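PDB 4QO6: adenylate cyclase-like protein from Chlamydia trachomatis, which forms part of the inner-membrane ring of the type III secretion system as a structural protein, represented here by its extended periplasmic region. Local coordinates for residues R180-V183 with Q184-D188. Residues are numbered along the deposited sequence; the frame is centred on the assembly and turned at random.
Sequences RTVV and QELQD
E185 reaches back one turn of the helix to lie alongside T181, the two side chains pointing the same way. Its CB lies 3.7 Å from V182 O and about as far from T181 O. CG then comes to 3.4 Å from T181 O, placed there by a first torsion (chi1 -63°) that sets it beside the backbone N and opposite the carbonyl carbon. Beyond CG the chain runs extended, and the carboxylate ends with OE2 3.6 Å from the methyl CG2 of T181, a van der Waals contact rather than a polar one. The hydroxyl of T181 turns elsewhere, OG1 being hydrogen-bonded to the carbonyl of D177, a turn earlier.

In the backbone of the same turn, E185 N donates to T181 O at 3.2 Å, and the same i to i+4 bonding joins Q184 to R180, L186 to V182 and Q187 to V183. On the buried face V182 and L186 meet loosely, CG1 of V182 standing 4.4 Å from CG of L186. CG of L186 also touches the carbonyl oxygen that its own N-H is bonded to, 3.2 Å from V182 O. Both residues pack on L148 of helix 137-150, while the exposed E185 and T181 line another side. The result is an amphipathic helix, 176-187, the crossover of the beta-alpha-beta unit between parallel strands 164-172 and 194-202 in the BON domain of this periplasmic region.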
loop_
_atom_site.group_PDB
_atom_site.type_symbol
_atom_site.label_atom_id
_atom_site.label_comp_id
_atom_site.label_asym_id
_atom_site.label_seq_id
_atom_site.Cartn_x
_atom_site.Cartn_y
_atom_site.Cartn_z
ATOM N N ARG A 180 17.522 -9.555 21.566
ATOM C CA ARG A 180 17.020 -8.178 21.552
ATOM C C ARG A 180 17.422 -7.433 20.273
ATOM O O ARG A 180 16.657 -6.660 19.711
ATOM C CB ARG A 180 17.603 -7.458 22.757
ATOM C CG ARG A 180 17.153 -6.021 22.957
ATOM C CD ARG A 180 17.248 -5.608 24.427
ATOM N NE ARG A 180 16.664 -6.624 25.334
ATOM C CZ ARG A 180 17.319 -7.315 26.279
ATOM N NH1 ARG A 180 18.615 -7.120 26.506
ATOM N NH2 ARG A 180 16.667 -8.213 27.016
ATOM N N THR A 181 18.652 -7.666 19.840
ATOM C CA THR A 181 19.185 -7.096 18.605
ATOM C C THR A 181 18.471 -7.702 17.392
ATOM O O THR A 181 17.999 -6.977 16.522
ATOM C CB THR A 181 20.723 -7.315 18.564
ATOM O OG1 THR A 181 21.313 -6.484 19.572
ATOM C CG2 THR A 181 21.345 -6.996 17.202
ATOM N N VAL A 182 18.374 -9.028 17.348
ATOM C CA VAL A 182 17.659 -9.684 16.283
ATOM C C VAL A 182 16.201 -9.202 16.192
ATOM O O VAL A 182 15.661 -9.057 15.083
ATOM C CB VAL A 182 17.692 -11.201 16.451
ATOM C CG1 VAL A 182 16.688 -11.892 15.540
ATOM C CG2 VAL A 182 19.096 -11.709 16.182
ATOM N N VAL A 183 15.562 -8.961 17.331
ATOM C CA VAL A 183 14.192 -8.461 17.303
ATOM C C VAL A 183 14.108 -7.035 16.745
ATOM O O VAL A 183 13.221 -6.753 15.968
ATOM C CB VAL A 183 13.497 -8.613 18.665
ATOM C CG1 VAL A 183 12.187 -7.839 18.724
ATOM C CG2 VAL A 183 13.236 -10.100 18.926
ATOM N N GLN A 184 15.018 -6.143 17.122
ATOM C CA GLN A 184 15.043 -4.792 16.533
ATOM C C GLN A 184 15.033 -4.851 15.010
ATOM O O GLN A 184 14.266 -4.157 14.351
ATOM C CB GLN A 184 16.283 -4.015 16.988
ATOM C CG GLN A 184 16.145 -3.420 18.371
ATOM C CD GLN A 184 14.888 -2.581 18.487
ATOM O OE1 GLN A 184 14.589 -1.764 17.606
ATOM N NE2 GLN A 184 14.128 -2.791 19.559
ATOM N N GLU A 185 15.880 -5.709 14.470
ATOM C CA GLU A 185 16.067 -5.836 13.035
ATOM C C GLU A 185 14.835 -6.419 12.321
ATOM O O GLU A 185 14.532 -6.016 11.194
ATOM C CB GLU A 185 17.332 -6.672 12.749
ATOM C CG GLU A 185 18.620 -6.022 13.269
ATOM C CD GLU A 185 19.849 -6.935 13.237
ATOM O OE1 GLU A 185 19.760 -8.107 12.791
ATOM O OE2 GLU A 185 20.925 -6.459 13.672
ATOM N N LEU A 186 14.126 -7.349 12.968
ATOM C CA LEU A 186 12.858 -7.861 12.433
ATOM C C LEU A 186 11.792 -6.749 12.321
ATOM O O LEU A 186 10.956 -6.778 11.410
ATOM C CB LEU A 186 12.298 -9.003 13.297
ATOM C CG LEU A 186 13.134 -10.281 13.474
ATOM C CD1 LEU A 186 12.429 -11.321 14.329
ATOM C CD2 LEU A 186 13.500 -10.890 12.139
ATOM N N GLN A 187 11.812 -5.785 13.242
ATOM C CA GLN A 187 10.925 -4.624 13.152
ATOM C C GLN A 187 11.145 -3.775 11.894
ATOM O O GLN A 187 10.234 -3.105 11.441
ATOM C CB GLN A 187 11.090 -3.714 14.367
ATOM C CG GLN A 187 10.683 -4.321 15.692
ATOM C CD GLN A 187 10.437 -3.266 16.759
ATOM O OE1 GLN A 187 10.882 -2.122 16.636
ATOM N NE2 GLN A 187 9.721 -3.647 17.813
ATOM N N ASP A 188 12.358 -3.788 11.354
ATOM C CA ASP A 188 12.717 -2.962 10.220
ATOM C C ASP A 188 12.657 -3.760 8.912
ATOM O O ASP A 188 13.577 -3.709 8.124
ATOM C CB ASP A 188 14.106 -2.333 10.475
ATOM C CG ASP A 188 14.081 -1.338 11.648
ATOM O OD1 ASP A 188 13.343 -0.344 11.539
ATOM O OD2 ASP A 188 14.763 -1.535 12.685
#